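Local structure of putative exported protein (Bacteroides fragilis NCTC 9343, 3IEE) at residues A[45-57]-A[107-119]. The protein is of unknown function but is an all-helical, putatively exported protein, probably a lipoprotein anchored in the cell envelope. Numbering follows the deposited sequence. Where two conformers were deposited one is given.
With EDO (1,2-ethanediol), chain C.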
loop_
_atom_site.group_PDB
_atom_site.type_symbol
_atom_site.label_atom_id
_atom_site.label_comp_id
_atom_site.label_asym_id
_atom_site.label_seq_id
_atom_site.Cartn_x
_atom_site.Cartn_y
_atom_site.Cartn_z
ATOM N N ASP A 45 -12.337 0.292 -3.560
ATOM C CA ASP A 45 -13.033 -0.100 -4.788
ATOM C C ASP A 45 -13.141 -1.615 -4.867
ATOM O O ASP A 45 -14.209 -2.160 -5.195
ATOM C CB ASP A 45 -12.361 0.432 -6.049
ATOM C CG ASP A 45 -12.521 1.956 -6.218
ATOM O OD1 ASP A 45 -13.132 2.585 -5.345
ATOM O OD2 ASP A 45 -12.029 2.508 -7.229
ATOM N N VAL A 46 -12.049 -2.310 -4.543
ATOM C CA VAL A 46 -12.106 -3.755 -4.521
ATOM C C VAL A 46 -13.122 -4.268 -3.481
ATOM O O VAL A 46 -13.914 -5.165 -3.788
ATOM C CB VAL A 46 -10.706 -4.358 -4.287
ATOM C CG1 VAL A 46 -10.778 -5.903 -4.155
ATOM C CG2 VAL A 46 -9.733 -3.930 -5.431
ATOM N N ASN A 47 -13.107 -3.694 -2.269
ATOM C CA ASN A 47 -14.105 -3.965 -1.217
ATOM C C ASN A 47 -15.557 -3.769 -1.720
ATOM O O ASN A 47 -16.460 -4.586 -1.426
ATOM C CB ASN A 47 -13.908 -3.023 -0.021
ATOM C CG ASN A 47 -12.656 -3.333 0.810
ATOM O OD1 ASN A 47 -12.016 -4.358 0.608
ATOM N ND2 ASN A 47 -12.323 -2.439 1.750
ATOM N N ALA A 48 -15.741 -2.660 -2.449
ATOM C CA ALA A 48 -17.022 -2.305 -3.068
ATOM C C ALA A 48 -17.493 -3.332 -4.097
ATOM O O ALA A 48 -18.713 -3.651 -4.152
ATOM C CB ALA A 48 -16.951 -0.886 -3.703
ATOM N N VAL A 49 -16.572 -3.848 -4.919
ATOM C CA VAL A 49 -16.900 -4.881 -5.890
ATOM C C VAL A 49 -17.364 -6.143 -5.139
ATOM O O VAL A 49 -18.400 -6.709 -5.467
ATOM C CB VAL A 49 -15.734 -5.153 -6.887
ATOM C CG1 VAL A 49 -15.992 -6.377 -7.707
ATOM C CG2 VAL A 49 -15.472 -3.910 -7.788
ATOM N N LEU A 50 -16.595 -6.566 -4.133
ATOM C CA LEU A 50 -16.932 -7.769 -3.374
ATOM C C LEU A 50 -18.248 -7.606 -2.590
ATOM O O LEU A 50 -19.066 -8.531 -2.501
ATOM C CB LEU A 50 -15.798 -8.137 -2.422
ATOM C CG LEU A 50 -14.480 -8.624 -3.067
ATOM C CD1 LEU A 50 -13.405 -8.636 -1.939
ATOM C CD2 LEU A 50 -14.623 -10.024 -3.724
ATOM N N ASP A 51 -18.447 -6.426 -2.029
ATOM C CA ASP A 51 -19.680 -6.130 -1.289
ATOM C C ASP A 51 -20.905 -6.225 -2.219
ATOM O O ASP A 51 -21.934 -6.793 -1.832
ATOM C CB ASP A 51 -19.619 -4.738 -0.688
ATOM C CG ASP A 51 -18.780 -4.657 0.589
ATOM O OD1 ASP A 51 -18.538 -5.683 1.215
ATOM O OD2 ASP A 51 -18.441 -3.525 0.979
ATOM N N TYR A 52 -20.803 -5.628 -3.396
ATOM C CA TYR A 52 -21.850 -5.717 -4.433
ATOM C C TYR A 52 -22.087 -7.151 -4.866
ATOM O O TYR A 52 -23.229 -7.601 -4.963
ATOM C CB TYR A 52 -21.513 -4.860 -5.657
ATOM C CG TYR A 52 -22.599 -4.915 -6.755
ATOM C CD1 TYR A 52 -23.841 -4.301 -6.580
ATOM C CD2 TYR A 52 -22.421 -5.680 -7.895
ATOM C CE1 TYR A 52 -24.823 -4.391 -7.544
ATOM C CE2 TYR A 52 -23.374 -5.762 -8.867
ATOM C CZ TYR A 52 -24.595 -5.152 -8.692
ATOM O OH TYR A 52 -25.552 -5.209 -9.682
HETATM N N MSE A 53 -21.025 -7.897 -5.139
HETATM C CA MSE A 53 -21.189 -9.324 -5.423
HETATM C C MSE A 53 -22.006 -10.032 -4.347
HETATM O O MSE A 53 -22.973 -10.728 -4.674
HETATM C CB MSE A 53 -19.824 -10.022 -5.648
HETATM C CG MSE A 53 -19.157 -9.607 -6.923
HETATM SE SE MSE A 53 -17.360 -10.240 -7.112
HETATM C CE MSE A 53 -17.729 -12.099 -7.526
ATOM N N GLU A 54 -21.642 -9.839 -3.074
ATOM C CA GLU A 54 -22.362 -10.472 -1.959
ATOM C C GLU A 54 -23.835 -10.046 -1.949
ATOM O O GLU A 54 -24.742 -10.873 -1.829
ATOM C CB GLU A 54 -21.785 -10.072 -0.597
ATOM C CG GLU A 54 -20.394 -10.577 -0.283
ATOM C CD GLU A 54 -19.758 -9.897 0.984
ATOM O OE1 GLU A 54 -20.145 -8.754 1.366
ATOM O OE2 GLU A 54 -18.862 -10.533 1.598
ATOM N N GLN A 55 -24.053 -8.744 -2.048
ATOM C CA GLN A 55 -25.416 -8.211 -1.964
ATOM C C GLN A 55 -26.284 -8.662 -3.127
ATOM O O GLN A 55 -27.447 -9.013 -2.913
ATOM C CB GLN A 55 -25.383 -6.682 -1.893
ATOM C CG GLN A 55 -26.733 -6.072 -1.612
ATOM C CD GLN A 55 -27.449 -6.742 -0.447
ATOM O OE1 GLN A 55 -28.602 -7.227 -0.598
ATOM N NE2 GLN A 55 -26.780 -6.783 0.731
ATOM N N LYS A 56 -25.731 -8.651 -4.346
ATOM C CA LYS A 56 -26.464 -9.039 -5.564
ATOM C C LYS A 56 -26.939 -10.492 -5.535
ATOM O O LYS A 56 -27.901 -10.877 -6.209
ATOM C CB LYS A 56 -25.596 -8.747 -6.804
ATOM C CG LYS A 56 -26.302 -8.827 -8.154
ATOM C CD LYS A 56 -27.467 -7.859 -8.304
ATOM C CE LYS A 56 -27.996 -7.824 -9.746
ATOM N NZ LYS A 56 -29.188 -6.894 -9.942
ATOM N N GLY A 57 -26.270 -11.309 -4.738
ATOM C CA GLY A 57 -26.714 -12.679 -4.510
ATOM C C GLY A 57 -27.871 -12.770 -3.532
ATOM O O GLY A 57 -28.479 -13.829 -3.429
ATOM N N PHE A 107 -9.916 -11.126 -11.758
ATOM C CA PHE A 107 -10.866 -10.636 -10.770
ATOM C C PHE A 107 -12.007 -9.924 -11.473
ATOM O O PHE A 107 -13.193 -10.150 -11.179
ATOM C CB PHE A 107 -10.167 -9.645 -9.832
ATOM C CG PHE A 107 -11.069 -9.060 -8.761
ATOM C CD1 PHE A 107 -11.243 -9.717 -7.554
ATOM C CD2 PHE A 107 -11.665 -7.806 -8.930
ATOM C CE1 PHE A 107 -12.016 -9.168 -6.556
ATOM C CE2 PHE A 107 -12.466 -7.261 -7.918
ATOM C CZ PHE A 107 -12.633 -7.953 -6.728
ATOM N N TYR A 108 -11.660 -9.039 -12.391
ATOM C CA TYR A 108 -12.686 -8.312 -13.145
ATOM C C TYR A 108 -13.424 -9.117 -14.212
ATOM O O TYR A 108 -14.619 -8.907 -14.345
ATOM C CB TYR A 108 -12.145 -7.005 -13.732
ATOM C CG TYR A 108 -11.940 -5.971 -12.655
ATOM C CD1 TYR A 108 -13.020 -5.285 -12.107
ATOM C CD2 TYR A 108 -10.680 -5.727 -12.146
ATOM C CE1 TYR A 108 -12.828 -4.345 -11.082
ATOM C CE2 TYR A 108 -10.475 -4.817 -11.125
ATOM C CZ TYR A 108 -11.547 -4.118 -10.602
ATOM O OH TYR A 108 -11.270 -3.211 -9.576
ATOM N N ALA A 109 -12.750 -10.036 -14.918
ATOM C CA ALA A 109 -13.448 -11.052 -15.753
ATOM C C ALA A 109 -14.476 -11.874 -14.944
ATOM O O ALA A 109 -15.635 -12.091 -15.392
ATOM C CB ALA A 109 -12.439 -11.983 -16.424
ATOM N N ASN A 110 -14.051 -12.339 -13.774
ATOM C CA ASN A 110 -14.883 -13.156 -12.897
ATOM C C ASN A 110 -16.126 -12.434 -12.411
ATOM O O ASN A 110 -17.142 -13.078 -12.151
ATOM C CB ASN A 110 -14.107 -13.631 -11.659
ATOM C CG ASN A 110 -13.112 -14.714 -11.969
ATOM O OD1 ASN A 110 -13.105 -15.294 -13.054
ATOM N ND2 ASN A 110 -12.267 -15.004 -11.003
ATOM N N PHE A 111 -16.028 -11.122 -12.226
ATOM C CA PHE A 111 -17.190 -10.312 -11.818
ATOM C C PHE A 111 -18.307 -10.406 -12.849
ATOM O O PHE A 111 -19.458 -10.628 -12.499
ATOM C CB PHE A 111 -16.746 -8.845 -11.600
ATOM C CG PHE A 111 -17.870 -7.914 -11.250
ATOM C CD1 PHE A 111 -18.513 -8.022 -10.049
ATOM C CD2 PHE A 111 -18.264 -6.917 -12.125
ATOM C CE1 PHE A 111 -19.550 -7.177 -9.716
ATOM C CE2 PHE A 111 -19.296 -6.038 -11.791
ATOM C CZ PHE A 111 -19.928 -6.173 -10.573
ATOM N N ASP A 112 -17.960 -10.261 -14.130
ATOM C CA ASP A 112 -18.940 -10.383 -15.198
ATOM C C ASP A 112 -19.567 -11.787 -15.231
ATOM O O ASP A 112 -20.777 -11.953 -15.298
ATOM C CB ASP A 112 -18.273 -10.084 -16.549
ATOM C CG ASP A 112 -17.782 -8.627 -16.679
ATOM O OD1 ASP A 112 -18.167 -7.753 -15.885
ATOM O OD2 ASP A 112 -16.988 -8.363 -17.604
ATOM N N THR A 113 -18.732 -12.808 -15.161
ATOM C CA THR A 113 -19.216 -14.187 -15.172
ATOM C C THR A 113 -20.132 -14.490 -13.985
ATOM O O THR A 113 -21.129 -15.217 -14.110
ATOM C CB THR A 113 -18.031 -15.170 -15.192
ATOM O OG1 THR A 113 -17.115 -14.743 -16.208
ATOM C CG2 THR A 113 -18.537 -16.625 -15.502
ATOM N N TYR A 114 -19.789 -13.927 -12.836
ATOM C CA TYR A 114 -20.582 -14.094 -11.606
ATOM C C TYR A 114 -22.016 -13.574 -11.796
ATOM O O TYR A 114 -22.992 -14.221 -11.406
ATOM C CB TYR A 114 -19.908 -13.321 -10.471
ATOM C CG TYR A 114 -20.678 -13.263 -9.199
ATOM C CD1 TYR A 114 -20.640 -14.305 -8.308
ATOM C CD2 TYR A 114 -21.457 -12.148 -8.879
ATOM C CE1 TYR A 114 -21.330 -14.250 -7.099
ATOM C CE2 TYR A 114 -22.158 -12.070 -7.685
ATOM C CZ TYR A 114 -22.114 -13.152 -6.798
ATOM O OH TYR A 114 -22.801 -13.135 -5.606
ATOM N N LEU A 115 -22.117 -12.402 -12.415
ATOM C CA LEU A 115 -23.405 -11.765 -12.645
ATOM C C LEU A 115 -24.220 -12.637 -13.602
ATOM O O LEU A 115 -25.440 -12.752 -13.459
ATOM C CB LEU A 115 -23.204 -10.351 -13.197
ATOM C CG LEU A 115 -22.635 -9.340 -12.174
ATOM C CD1 LEU A 115 -22.437 -7.986 -12.793
ATOM C CD2 LEU A 115 -23.523 -9.248 -10.956
ATOM N N SER A 116 -23.554 -13.275 -14.561
ATOM C CA SER A 116 -24.270 -14.136 -15.507
ATOM C C SER A 116 -24.747 -15.449 -14.872
ATOM O O SER A 116 -25.843 -15.929 -15.191
ATOM C CB SER A 116 -23.420 -14.390 -16.740
ATOM O OG SER A 116 -23.003 -13.150 -17.299
ATOM N N TYR A 117 -23.951 -16.032 -13.981
ATOM C CA TYR A 117 -24.427 -17.191 -13.188
ATOM C C TYR A 117 -25.688 -16.812 -12.386
ATOM O O TYR A 117 -26.658 -17.569 -12.353
ATOM C CB TYR A 117 -23.356 -17.686 -12.203
ATOM C CG TYR A 117 -22.300 -18.590 -12.789
ATOM C CD1 TYR A 117 -22.643 -19.579 -13.703
ATOM C CD2 TYR A 117 -20.955 -18.464 -12.414
ATOM C CE1 TYR A 117 -21.688 -20.406 -14.251
ATOM C CE2 TYR A 117 -19.981 -19.294 -12.958
ATOM C CZ TYR A 117 -20.362 -20.266 -13.876
ATOM O OH TYR A 117 -19.441 -21.120 -14.432
ATOM N N LEU A 118 -25.658 -15.653 -11.718
ATOM C CA LEU A 118 -26.842 -15.157 -10.980
ATOM C C LEU A 118 -28.064 -14.951 -11.873
ATOM O O LEU A 118 -29.198 -15.334 -11.492
ATOM C CB LEU A 118 -26.526 -13.841 -10.280
ATOM C CG LEU A 118 -25.650 -13.906 -9.037
ATOM C CD1 LEU A 118 -25.413 -12.476 -8.457
ATOM C CD2 LEU A 118 -26.193 -14.858 -7.983
ATOM N N LYS A 119 -27.867 -14.379 -13.059
ATOM C CA LYS A 119 -28.971 -14.296 -14.025
ATOM C C LYS A 119 -29.587 -15.664 -14.306
ATOM O O LYS A 119 -30.792 -15.751 -14.506
ATOM C CB LYS A 119 -28.537 -13.688 -15.360
ATOM C CG LYS A 119 -28.556 -12.176 -15.373
ATOM C CD LYS A 119 -27.669 -11.618 -16.478
HETATM C C1 EDO C . -8.741 -5.069 -1.198
HETATM O O1 EDO C . -9.068 -4.804 0.187
HETATM C C2 EDO C . -7.627 -6.115 -1.293
HETATM O O2 EDO C . -7.251 -6.352 -2.663
#
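Tyr114 reaches across to the backbone of the facing helix: its OH donates a 2.6 Å hydrogen bond to the carbonyl O of Met53, arriving from well above the carbonyl plane, 54° out of it. That oxygen, near the end of segment 45-57, also takes a weak bond from Gly57 N, so two donors share it. The same pair also meets through side chains. Met53, a selenomethionine, bends at chi3 and lays its CE over one face of the Tyr114 ring, 3.9 Å from the centroid, in a CH-pi contact; Leu118 CG, from the ring's own helix, covers the opposite face. Earlier along the Met53 chain, CG sits at the edge of the Phe111 ring, 3.6 Å from CD1, and SE makes a Met-aromatic contact at that edge. Tyr52 meets the Phe111 edge too, its CD2 3.7 Å from CZ and the two side chains at about a right angle, while Leu115 CD1 lies over one Phe111 face. One turn back, Val49 uses CG1, anti to the backbone N (chi1 170°), to touch both Phe107 at CE2 (3.6 Å) and Phe111 at CD1. Val46 CG1 and Leu50 CD2 also pack against the outer end of Phe107, at CZ and CE1. Further along, the aliphatic part of Lys56 rests on Leu118 CD1 and Leu115 CD2, while its NZ turns away to bond Pro60 O. Helix 123-162 flanks the contact, where Met53 touches Asn133 and Val46 touches Ser137. With axes 11.0 Å apart and only 9° from parallel, the segments form a wide, aromatic-filled interface between nearly parallel helices, part of the helical bundle of this DUF6845 region.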